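Local coordinates for hypothetical bacterial 6-phosphogluconolactonase (Bacteroides fragilis, PDB 3SCY), which probably hydrolyses 6-phosphogluconolactone to 6-phosphogluconate, as a putative bacterial lactonase of the seven-bladed beta-propeller family, at residues A[78-83]-A[87-92]; A[31-36]-A[42-47]; A[132-137]-A[188-193]; A[66-69]-A[75-78]. All coordinates share one frame; numbering follows the deposited sequence. Where two conformers were deposited one is given.

Interaction 1: residues A[78-83]-A[87-92]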
loop_
_atom_site.group_PDB
_atom_site.type_symbol
_atom_site.label_atom_id
_atom_site.label_comp_id
_atom_site.label_asym_id
_atom_site.label_seq_id
_atom_site.Cartn_x
_atom_site.Cartn_y
_atom_site.Cartn_z
ATOM N N SER A 78 -14.980 3.502 -3.349
ATOM C CA SER A 78 -15.550 4.821 -3.593
ATOM C C SER A 78 -14.635 5.580 -4.528
ATOM O O SER A 78 -13.415 5.496 -4.365
ATOM C CB SER A 78 -15.686 5.584 -2.276
ATOM O OG SER A 78 -16.547 4.905 -1.376
ATOM N N ALA A 79 -15.210 6.323 -5.471
ATOM C CA ALA A 79 -14.480 7.151 -6.418
ATOM C C ALA A 79 -14.790 8.598 -6.149
ATOM O O ALA A 79 -15.968 8.956 -6.011
ATOM C CB ALA A 79 -14.888 6.791 -7.840
ATOM N N PHE A 80 -13.761 9.441 -6.116
ATOM C CA PHE A 80 -13.903 10.863 -5.833
ATOM C C PHE A 80 -13.204 11.730 -6.847
ATOM O O PHE A 80 -12.120 11.360 -7.312
ATOM C CB PHE A 80 -13.237 11.199 -4.477
ATOM C CG PHE A 80 -13.709 10.425 -3.276
ATOM C CD1 PHE A 80 -13.174 9.176 -2.983
ATOM C CD2 PHE A 80 -14.668 10.963 -2.417
ATOM C CE1 PHE A 80 -13.593 8.463 -1.872
ATOM C CE2 PHE A 80 -15.108 10.237 -1.313
ATOM C CZ PHE A 80 -14.578 8.988 -1.060
ATOM N N ALA A 81 -13.766 12.906 -7.140
ATOM C CA ALA A 81 -13.020 13.927 -7.861
ATOM C C ALA A 81 -12.141 14.626 -6.821
ATOM O O ALA A 81 -12.614 14.927 -5.709
ATOM C CB ALA A 81 -13.950 14.920 -8.520
ATOM N N PHE A 82 -10.878 14.845 -7.146
ATOM C CA PHE A 82 -9.944 15.454 -6.202
ATOM C C PHE A 82 -9.400 16.755 -6.724
ATOM O O PHE A 82 -9.049 16.881 -7.896
ATOM C CB PHE A 82 -8.786 14.468 -5.897
ATOM C CG PHE A 82 -7.830 14.953 -4.827
ATOM C CD1 PHE A 82 -8.288 15.257 -3.549
ATOM C CD2 PHE A 82 -6.469 15.029 -5.075
ATOM C CE1 PHE A 82 -7.406 15.687 -2.556
ATOM C CE2 PHE A 82 -5.585 15.445 -4.079
ATOM C CZ PHE A 82 -6.061 15.773 -2.828
ATOM N N ASP A 83 -9.350 17.758 -5.842
ATOM C CA ASP A 83 -8.765 19.061 -6.158
ATOM C C ASP A 83 -7.554 19.196 -5.235
ATOM O O ASP A 83 -7.719 19.428 -4.040
ATOM C CB ASP A 83 -9.792 20.189 -6.006
ATOM C CG ASP A 83 -9.257 21.578 -6.325
ATOM O OD1 ASP A 83 -8.055 21.829 -6.071
ATOM O OD2 ASP A 83 -10.042 22.418 -6.791
ATOM N N GLY A 87 -7.550 20.449 -1.576
ATOM C CA GLY A 87 -7.533 19.208 -0.812
ATOM C C GLY A 87 -8.928 18.635 -0.657
ATOM O O GLY A 87 -9.160 17.825 0.237
ATOM N N THR A 88 -9.857 19.015 -1.540
ATOM C CA THR A 88 -11.245 18.602 -1.422
ATOM C C THR A 88 -11.511 17.354 -2.212
ATOM O O THR A 88 -10.944 17.168 -3.291
ATOM C CB THR A 88 -12.207 19.724 -1.863
ATOM O OG1 THR A 88 -11.845 20.133 -3.176
ATOM C CG2 THR A 88 -12.200 20.908 -0.900
ATOM N N LEU A 89 -12.380 16.499 -1.665
ATOM C CA LEU A 89 -12.822 15.251 -2.283
ATOM C C LEU A 89 -14.310 15.338 -2.544
ATOM O O LEU A 89 -15.061 15.699 -1.635
ATOM C CB LEU A 89 -12.526 14.066 -1.377
ATOM C CG LEU A 89 -11.060 13.717 -1.270
ATOM C CD1 LEU A 89 -10.763 12.991 0.031
ATOM C CD2 LEU A 89 -10.618 12.904 -2.459
ATOM N N HIS A 90 -14.741 15.040 -3.761
ATOM C CA HIS A 90 -16.168 15.077 -4.076
ATOM C C HIS A 90 -16.559 13.742 -4.581
ATOM O O HIS A 90 -16.152 13.370 -5.680
ATOM C CB HIS A 90 -16.527 16.182 -5.101
ATOM C CG HIS A 90 -16.478 17.574 -4.532
ATOM N ND1 HIS A 90 -15.296 18.256 -4.429
ATOM C CD2 HIS A 90 -17.481 18.356 -4.068
ATOM C CE1 HIS A 90 -15.597 19.429 -3.903
ATOM N NE2 HIS A 90 -16.907 19.541 -3.676
ATOM N N LEU A 91 -17.303 12.987 -3.777
ATOM C CA LEU A 91 -17.731 11.649 -4.150
ATOM C C LEU A 91 -18.448 11.661 -5.492
ATOM O O LEU A 91 -19.314 12.503 -5.752
ATOM C CB LEU A 91 -18.637 11.050 -3.060
ATOM C CG LEU A 91 -19.113 9.605 -3.260
ATOM C CD1 LEU A 91 -17.960 8.594 -3.139
ATOM C CD2 LEU A 91 -20.243 9.272 -2.304
ATOM N N LEU A 92 -18.066 10.705 -6.348
ATOM C CA LEU A 92 -18.699 10.513 -7.642
ATOM C C LEU A 92 -19.659 9.354 -7.546
ATOM O O LEU A 92 -20.826 9.482 -7.921
ATOM C CB LEU A 92 -17.661 10.267 -8.747
ATOM C CG LEU A 92 -16.594 11.362 -8.957
ATOM C CD1 LEU A 92 -15.660 10.959 -10.093
ATOM C CD2 LEU A 92 -17.212 12.713 -9.265
#
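Leu-89 sits between Phe-80 and Phe-82 on one face of this antiparallel hairpin, and its CD2 methyl does most of the touching. That methyl lies 3.5 Å from Phe-82 CD1, while the same Leu-89 CD2 is 3.7 Å from Phe-80 CB. On the far side of Phe-80 comes Leu-91, whose CG is turned anti to its own nitrogen (chi1 -177°). This swings CD1 over the aromatic face, 3.7 Å above the Phe-80 ring plane and displaced toward the rim, a CH-pi contact. Val-64 of strand 63-68 packs on Phe-82 and Leu-89, and Ile-29 of strand 28-35 on Phe-80 and Leu-89. Apolar contact is thinner elsewhere, where Leu-92 CD2 reaches Ala-81 CB at 4.0 Å. Near the turn, the carboxylate of Asp-83 forms a salt bridge with Lys-86.

Main-chain hydrogen bonds supply the regular part. Ala-81 and His-90 form a reciprocal pair, with Ala-81 N to His-90 O at 2.8 Å and His-90 N to Ala-81 O at 2.9 Å. Leu-92 N binds Ala-79 O beyond them. At the turn, Asp-83 O accepts from Gly-87 N at 2.7 Å and, weakly, from Thr-88 N, while Asp-83 N is bonded to Thr-88 O. Gly-87, at a positive phi (72°), and Thr-88 thus both face Asp-83.

This is a G1 beta bulge closing the hairpin between strands 76-83 and 88-96, the third and fourth (outermost) strands of a four-stranded beta-propeller blade.

Interaction 2: residues A[31-36]-A[42-47]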
loop_
_atom_site.group_PDB
_atom_site.type_symbol
_atom_site.label_atom_id
_atom_site.label_comp_id
_atom_site.label_asym_id
_atom_site.label_seq_id
_atom_site.Cartn_x
_atom_site.Cartn_y
_atom_site.Cartn_z
ATOM N N THR A 31 -7.314 15.352 4.496
ATOM C CA THR A 31 -6.293 15.871 3.594
ATOM C C THR A 31 -5.510 16.988 4.276
ATOM O O THR A 31 -6.061 17.729 5.099
ATOM C CB THR A 31 -6.864 16.331 2.277
ATOM O OG1 THR A 31 -7.810 17.365 2.523
ATOM C CG2 THR A 31 -7.519 15.194 1.484
ATOM N N PHE A 32 -4.222 17.075 3.937
ATOM C CA PHE A 32 -3.271 18.020 4.539
ATOM C C PHE A 32 -2.292 18.538 3.524
ATOM O O PHE A 32 -1.979 17.846 2.559
ATOM C CB PHE A 32 -2.438 17.316 5.666
ATOM C CG PHE A 32 -3.226 16.718 6.811
ATOM C CD1 PHE A 32 -3.815 15.462 6.689
ATOM C CD2 PHE A 32 -3.392 17.414 7.999
ATOM C CE1 PHE A 32 -4.567 14.922 7.730
ATOM C CE2 PHE A 32 -4.183 16.892 9.029
ATOM C CZ PHE A 32 -4.747 15.634 8.894
ATOM N N ARG A 33 -1.738 19.723 3.784
ATOM C CA ARG A 33 -0.580 20.164 3.046
ATOM C C ARG A 33 0.624 19.690 3.865
ATOM O O ARG A 33 0.593 19.804 5.087
ATOM C CB ARG A 33 -0.555 21.686 2.849
ATOM C CG ARG A 33 0.326 22.081 1.657
ATOM C CD ARG A 33 -0.391 21.831 0.333
ATOM N NE ARG A 33 -1.469 22.804 0.191
ATOM C CZ ARG A 33 -2.506 22.723 -0.630
ATOM N NH1 ARG A 33 -2.660 21.666 -1.424
ATOM N NH2 ARG A 33 -3.418 23.680 -0.642
ATOM N N PHE A 34 1.646 19.118 3.233
ATOM C CA PHE A 34 2.839 18.692 3.981
ATOM C C PHE A 34 4.081 19.247 3.288
ATOM O O PHE A 34 4.291 18.970 2.103
ATOM C CB PHE A 34 2.914 17.144 4.113
ATOM C CG PHE A 34 4.141 16.722 4.902
ATOM C CD1 PHE A 34 4.141 16.753 6.301
ATOM C CD2 PHE A 34 5.315 16.356 4.251
ATOM C CE1 PHE A 34 5.287 16.414 7.026
ATOM C CE2 PHE A 34 6.455 15.999 4.983
ATOM C CZ PHE A 34 6.437 16.044 6.362
ATOM N N ASN A 35 4.920 20.002 4.024
ATOM C CA ASN A 35 6.125 20.561 3.422
ATOM C C ASN A 35 7.279 19.560 3.557
ATOM O O ASN A 35 7.700 19.268 4.678
ATOM C CB ASN A 35 6.456 21.899 4.070
ATOM C CG ASN A 35 7.501 22.661 3.326
ATOM O OD1 ASN A 35 8.575 22.138 2.991
ATOM N ND2 ASN A 35 7.190 23.901 3.002
ATOM N N GLU A 36 7.763 19.004 2.420
ATOM C CA GLU A 36 8.823 17.978 2.438
ATOM C C GLU A 36 10.233 18.588 2.637
ATOM O O GLU A 36 11.210 17.849 2.580
ATOM C CB GLU A 36 8.786 17.055 1.201
ATOM C CG GLU A 36 9.037 17.724 -0.147
ATOM C CD GLU A 36 9.398 16.821 -1.316
ATOM O OE1 GLU A 36 9.450 15.580 -1.142
ATOM O OE2 GLU A 36 9.687 17.372 -2.404
ATOM N N LEU A 42 -0.438 21.323 7.384
ATOM C CA LEU A 42 -1.620 22.127 7.483
ATOM C C LEU A 42 -2.868 21.319 7.112
ATOM O O LEU A 42 -2.888 20.801 5.996
ATOM C CB LEU A 42 -1.485 23.295 6.482
ATOM C CG LEU A 42 -2.378 24.500 6.689
ATOM C CD1 LEU A 42 -1.788 25.446 7.723
ATOM C CD2 LEU A 42 -2.565 25.243 5.378
ATOM N N PRO A 43 -3.925 21.252 7.964
ATOM C CA PRO A 43 -5.146 20.541 7.564
ATOM C C PRO A 43 -5.843 21.280 6.426
ATOM O O PRO A 43 -5.855 22.517 6.400
ATOM C CB PRO A 43 -5.983 20.539 8.850
ATOM C CG PRO A 43 -4.966 20.746 9.960
ATOM C CD PRO A 43 -4.045 21.757 9.346
ATOM N N LEU A 44 -6.396 20.538 5.454
ATOM C CA LEU A 44 -7.079 21.182 4.343
ATOM C C LEU A 44 -8.552 20.854 4.379
ATOM O O LEU A 44 -9.389 21.739 4.471
ATOM C CB LEU A 44 -6.467 20.775 2.974
ATOM C CG LEU A 44 -4.992 21.137 2.723
ATOM C CD1 LEU A 44 -4.499 20.512 1.423
ATOM C CD2 LEU A 44 -4.788 22.654 2.658
ATOM N N SER A 45 -8.893 19.573 4.288
ATOM C CA SER A 45 -10.296 19.199 4.223
ATOM C C SER A 45 -10.467 17.789 4.733
ATOM O O SER A 45 -9.522 17.183 5.221
ATOM C CB SER A 45 -10.799 19.306 2.774
ATOM O OG SER A 45 -12.209 19.198 2.677
ATOM N N ASP A 46 -11.673 17.280 4.634
ATOM C CA ASP A 46 -11.972 15.909 4.998
ATOM C C ASP A 46 -13.172 15.445 4.226
ATOM O O ASP A 46 -13.896 16.263 3.663
ATOM C CB ASP A 46 -12.181 15.742 6.517
ATOM C CG ASP A 46 -13.302 16.579 7.083
ATOM O OD1 ASP A 46 -14.471 16.320 6.723
ATOM O OD2 ASP A 46 -13.014 17.470 7.916
ATOM N N ALA A 47 -13.360 14.136 4.156
ATOM C CA ALA A 47 -14.490 13.542 3.458
ATOM C C ALA A 47 -15.089 12.457 4.323
ATOM O O ALA A 47 -14.354 11.614 4.851
ATOM C CB ALA A 47 -14.055 12.972 2.107
#
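Leu-44 lies across the guanidinium of Arg-33, with its CD1 methyl 3.5 Å above the plane and over the centre of the group. CD2 of the same leucine reaches Arg-33 NH2 at 3.7 Å. The arginine chain bends at chi2 (77°) and chi3 (71°), folding the flat head back over Leu-44 rather than out along the strand. Its polar rim is used elsewhere: NH1 and NH2 donate to the carbonyls of Lys-84 and Glu-85, in the turn of the next blade, and NH1 also bonds Thr-15 OG1.

The edge strand carries a classic beta bulge here, in which Leu-44 and Ser-45 both face Thr-31, consistent with Leu-44 leaning toward the neighbouring strand. Strand 41-48 is the outermost of this blade and 28-35 its inner neighbour, in the blade that closes the propeller by joining the C-terminal strand 354-360 to three N-terminal strands. Thr-31 O accepts from Leu-44 N at 2.9 Å, and Thr-31 N donates to Ser-45 O at 3.0 Å. Ser-45 N makes weak bonds to Thr-31 O and OG1, the hydroxyl having its stronger partner in Gly-87 O.

On the other face, the Phe-32 ring and the Pro-43 ring pack at a slant, Phe-32 CE2 lying 4.0 Å from Pro-43 CG.

Interaction 3: residues A[132-137]-A[188-193]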
loop_
_atom_site.group_PDB
_atom_site.type_symbol
_atom_site.label_atom_id
_atom_site.label_comp_id
_atom_site.label_asym_id
_atom_site.label_seq_id
_atom_site.Cartn_x
_atom_site.Cartn_y
_atom_site.Cartn_z
ATOM N N ALA A 132 -15.520 8.033 -12.733
ATOM C CA ALA A 132 -16.343 7.267 -11.816
ATOM C C ALA A 132 -16.163 5.762 -12.088
ATOM O O ALA A 132 -15.642 5.379 -13.140
ATOM C CB ALA A 132 -17.809 7.691 -11.947
ATOM N N LEU A 133 -16.595 4.922 -11.162
ATOM C CA LEU A 133 -16.419 3.485 -11.325
ATOM C C LEU A 133 -17.588 2.827 -12.011
ATOM O O LEU A 133 -18.741 3.113 -11.703
ATOM C CB LEU A 133 -16.247 2.785 -9.963
ATOM C CG LEU A 133 -15.037 3.147 -9.151
ATOM C CD1 LEU A 133 -15.322 2.913 -7.681
ATOM C CD2 LEU A 133 -13.862 2.331 -9.563
ATOM N N LEU A 134 -17.293 1.882 -12.890
ATOM C CA LEU A 134 -18.340 1.029 -13.415
ATOM C C LEU A 134 -18.510 -0.129 -12.428
ATOM O O LEU A 134 -17.602 -0.434 -11.644
ATOM C CB LEU A 134 -18.002 0.490 -14.820
ATOM C CG LEU A 134 -18.500 1.302 -15.998
ATOM C CD1 LEU A 134 -17.684 2.556 -16.174
ATOM C CD2 LEU A 134 -18.474 0.470 -17.276
ATOM N N PRO A 135 -19.639 -0.825 -12.441
ATOM C CA PRO A 135 -19.786 -2.015 -11.579
ATOM C C PRO A 135 -18.681 -3.035 -11.851
ATOM O O PRO A 135 -18.138 -3.058 -12.954
ATOM C CB PRO A 135 -21.151 -2.579 -11.987
ATOM C CG PRO A 135 -21.886 -1.402 -12.529
ATOM C CD PRO A 135 -20.847 -0.605 -13.262
ATOM N N ALA A 136 -18.334 -3.856 -10.861
ATOM C CA ALA A 136 -17.244 -4.824 -11.035
ATOM C C ALA A 136 -17.384 -5.612 -12.334
ATOM O O ALA A 136 -18.503 -6.009 -12.689
ATOM C CB ALA A 136 -17.217 -5.774 -9.873
ATOM N N SER A 137 -16.288 -5.749 -13.091
ATOM C CA SER A 137 -16.295 -6.525 -14.341
ATOM C C SER A 137 -15.728 -7.914 -14.109
ATOM O O SER A 137 -15.960 -8.806 -14.926
ATOM C CB SER A 137 -15.504 -5.823 -15.439
ATOM O OG SER A 137 -14.200 -5.544 -14.951
ATOM N N ALA A 188 -7.941 -3.377 -22.154
ATOM C CA ALA A 188 -9.256 -3.545 -21.515
ATOM C C ALA A 188 -9.758 -2.261 -20.869
ATOM O O ALA A 188 -9.061 -1.654 -20.066
ATOM C CB ALA A 188 -9.183 -4.636 -20.468
ATOM N N ASN A 189 -10.966 -1.854 -21.228
ATOM C CA ASN A 189 -11.516 -0.644 -20.624
ATOM C C ASN A 189 -13.042 -0.753 -20.527
ATOM O O ASN A 189 -13.624 -1.792 -20.847
ATOM C CB ASN A 189 -11.073 0.619 -21.398
ATOM C CG ASN A 189 -11.551 0.664 -22.826
ATOM O OD1 ASN A 189 -12.594 0.110 -23.155
ATOM N ND2 ASN A 189 -10.776 1.288 -23.702
ATOM N N ALA A 190 -13.673 0.324 -20.067
ATOM C CA ALA A 190 -15.122 0.416 -19.873
ATOM C C ALA A 190 -15.911 0.303 -21.171
ATOM O O ALA A 190 -17.024 -0.244 -21.161
ATOM C CB ALA A 190 -15.440 1.755 -19.208
ATOM N N ASP A 191 -15.341 0.807 -22.279
ATOM C CA ASP A 191 -16.002 0.823 -23.586
ATOM C C ASP A 191 -15.921 -0.526 -24.310
ATOM O O ASP A 191 -16.925 -0.986 -24.869
ATOM C CB ASP A 191 -15.392 1.932 -24.472
ATOM C CG ASP A 191 -15.920 1.991 -25.895
ATOM O OD1 ASP A 191 -17.152 2.132 -26.069
ATOM O OD2 ASP A 191 -15.101 1.900 -26.834
ATOM N N ASN A 192 -14.728 -1.138 -24.359
ATOM C CA ASN A 192 -14.629 -2.391 -25.120
ATOM C C ASN A 192 -15.034 -3.641 -24.312
ATOM O O ASN A 192 -15.232 -4.694 -24.929
ATOM C CB ASN A 192 -13.249 -2.560 -25.744
ATOM C CG ASN A 192 -12.118 -2.588 -24.757
ATOM O OD1 ASN A 192 -12.222 -3.161 -23.665
ATOM N ND2 ASN A 192 -10.978 -2.005 -25.141
ATOM N N LYS A 193 -15.163 -3.540 -22.963
ATOM C CA LYS A 193 -15.580 -4.641 -22.085
ATOM C C LYS A 193 -14.652 -5.882 -22.205
ATOM O O LYS A 193 -15.067 -7.000 -21.857
ATOM C CB LYS A 193 -17.058 -5.068 -22.353
ATOM C CG LYS A 193 -18.078 -3.931 -22.504
ATOM C CD LYS A 193 -18.537 -3.377 -21.172
ATOM C CE LYS A 193 -19.635 -2.352 -21.316
ATOM N NZ LYS A 193 -19.631 -1.399 -20.172
#
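Leu-134 carries most of this small contact, and its two methyls straddle the single methyl of Ala-190. Leu-134 CD2 lies 3.8 Å from Ala-190 CB, and Leu-134 CD1 lies 3.9 Å from that same carbon, so the branched end of the leucine is set against the alanine almost evenly. The leucine's CB bond points toward the other loop. Its side chain also packs on Pro-126 of its own blade.

Ala-190 offers two surfaces. Its methyl receives the leucine, while its carbonyl oxygen accepts from Lys-193 NZ at 3.0 Å, nearly in line with the C=O bond. The turn that presents Ala-190 is tied by Asn-189, whose OD1 accepts from Asn-192 N at 2.7 Å in an Asx motif. Asn-192 OD1 answers by accepting from Asn-189 N.

Lys-193 bends its side chain at chi2 (-81°) and brings the amine back over the turn. There Lys-193 NZ is 3.6 Å from Leu-134 CD2, the two side chains crossing at roughly a right angle.

The contact joins surface loops of adjacent propeller blades, one leading into strand 138-141 and the other connecting strands 178-184 and 197-206. No hydrogen bond crosses between them. The chemistry is therefore that of one leucine on one methyl, with a lysine amine held at its border by a bond internal to its own loop, which implies a modest, mainly apolar association between the two loops.

Interaction 4: residues A[66-69]-A[75-78]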
loop_
_atom_site.group_PDB
_atom_site.type_symbol
_atom_site.label_atom_id
_atom_site.label_comp_id
_atom_site.label_asym_id
_atom_site.label_seq_id
_atom_site.Cartn_x
_atom_site.Cartn_y
_atom_site.Cartn_z
ATOM N N SER A 66 -10.949 4.901 -2.995
ATOM C CA SER A 66 -10.707 4.314 -1.688
ATOM C C SER A 66 -11.472 3.038 -1.524
ATOM O O SER A 66 -12.547 2.884 -2.090
ATOM C CB SER A 66 -11.090 5.291 -0.574
ATOM O OG SER A 66 -12.476 5.265 -0.263
ATOM N N VAL A 67 -10.953 2.148 -0.686
ATOM C CA VAL A 67 -11.739 0.983 -0.333
ATOM C C VAL A 67 -12.751 1.470 0.710
ATOM O O VAL A 67 -12.619 2.591 1.247
ATOM C CB VAL A 67 -10.901 -0.186 0.232
ATOM C CG1 VAL A 67 -9.869 -0.669 -0.778
ATOM C CG2 VAL A 67 -10.253 0.182 1.584
ATOM N N ASN A 68 -13.770 0.638 0.980
ATOM C CA ASN A 68 -14.694 0.767 2.116
ATOM C C ASN A 68 -14.569 -0.596 2.761
ATOM O O ASN A 68 -15.168 -1.560 2.266
ATOM C CB ASN A 68 -16.120 1.147 1.683
ATOM C CG ASN A 68 -16.153 2.469 0.953
ATOM O OD1 ASN A 68 -16.037 3.543 1.555
ATOM N ND2 ASN A 68 -16.243 2.425 -0.366
ATOM N N GLU A 69 -13.701 -0.711 3.773
ATOM C CA GLU A 69 -13.350 -2.010 4.330
ATOM C C GLU A 69 -14.374 -2.509 5.336
ATOM O O GLU A 69 -14.343 -2.153 6.511
ATOM C CB GLU A 69 -11.933 -2.003 4.912
ATOM C CG GLU A 69 -11.440 -3.409 5.207
ATOM C CD GLU A 69 -10.158 -3.514 6.003
ATOM O OE1 GLU A 69 -9.440 -2.498 6.134
ATOM O OE2 GLU A 69 -9.845 -4.637 6.456
ATOM N N ALA A 75 -18.940 -3.956 1.726
ATOM C CA ALA A 75 -17.592 -3.930 1.112
ATOM C C ALA A 75 -17.659 -3.280 -0.267
ATOM O O ALA A 75 -18.445 -3.697 -1.121
ATOM C CB ALA A 75 -17.024 -5.335 1.016
ATOM N N ALA A 76 -16.859 -2.218 -0.479
ATOM C CA ALA A 76 -16.986 -1.446 -1.690
ATOM C C ALA A 76 -15.739 -0.629 -1.999
ATOM O O ALA A 76 -14.754 -0.673 -1.254
ATOM C CB ALA A 76 -18.180 -0.489 -1.540
ATOM N N VAL A 77 -15.800 0.098 -3.126
ATOM C CA VAL A 77 -14.803 1.088 -3.532
ATOM C C VAL A 77 -15.534 2.376 -3.813
ATOM O O VAL A 77 -16.597 2.345 -4.443
ATOM C CB VAL A 77 -13.939 0.646 -4.730
ATOM C CG1 VAL A 77 -12.986 1.765 -5.173
ATOM C CG2 VAL A 77 -13.153 -0.600 -4.361
ATOM N N SER A 78 -14.980 3.502 -3.349
ATOM C CA SER A 78 -15.550 4.821 -3.593
ATOM C C SER A 78 -14.635 5.580 -4.528
ATOM O O SER A 78 -13.415 5.496 -4.365
ATOM C CB SER A 78 -15.686 5.584 -2.276
ATOM O OG SER A 78 -16.547 4.905 -1.376
#
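Ser-66 and Ser-78 form the tight end of this buried hairpin contact, joined by two nearly straight main-chain bonds. Ser-66 N donates to Ser-78 O at 2.9 Å, and Ser-78 N returns a bond to Ser-66 O at 2.8 Å. The latter carbonyl is further enclosed by Val-77, whose CG1 approaches Ser-66 O to 3.3 Å. That branch is set anti to the valine nitrogen (chi1 176°), beside the carbonyl carbon. Val-67 and Val-77 both project from one face of the sheet, yet their side chains do not touch; Val-67 packs on Pro-102 and Val-77 on Leu-105, in the neighbouring blade. On the opposite face, the Asn-68 side chain reaches across the strands, with its amide group beside the Ser-78 hydroxyl and its CB 3.7 Å from Ala-76 O.

Packing slackens toward the turn. Asn-68 N still binds Ala-76 O at 2.8 Å, but from above the carbonyl plane, and the return bond from Ala-76 N to Asn-68 O stretches to 3.3 Å. Beyond it, the bonds to CB of Ala-75 and Glu-69 point away; Glu-69 is partly exposed, and its OE1 is hydrogen-bonded to Tyr-21 and Ser-53.

The middle strands of the blade are thus joined mainly by backbone bonds, while small side chains and a buried amide lying beside a hydroxyl leave little apolar contact between the strands themselves.

Interactions 1 and 4 belong to one blade and share Ser-78: strand 76-83 pairs with 63-68 at its inner end and with 88-96 farther out, the two centres lying 14 Å apart. Interaction 2, in the preceding blade, meets interaction 1 through a probable hydrogen bond of 2.7 Å between Thr-31 OG1 and Gly-87 O, which would tie the bulge threonine of one hairpin to the glycine bulge of the next. On the other side, Leu-133 of interaction 3's loop packs on Ala-79 and comes within 3.5 Å of Val-77 O through its CD1. Interactions 2 and 3 do not touch, their centres being 32 Å apart. The bound sodium ion is at Gln-302 and Leu-342, residues belonging to none of the four contacts.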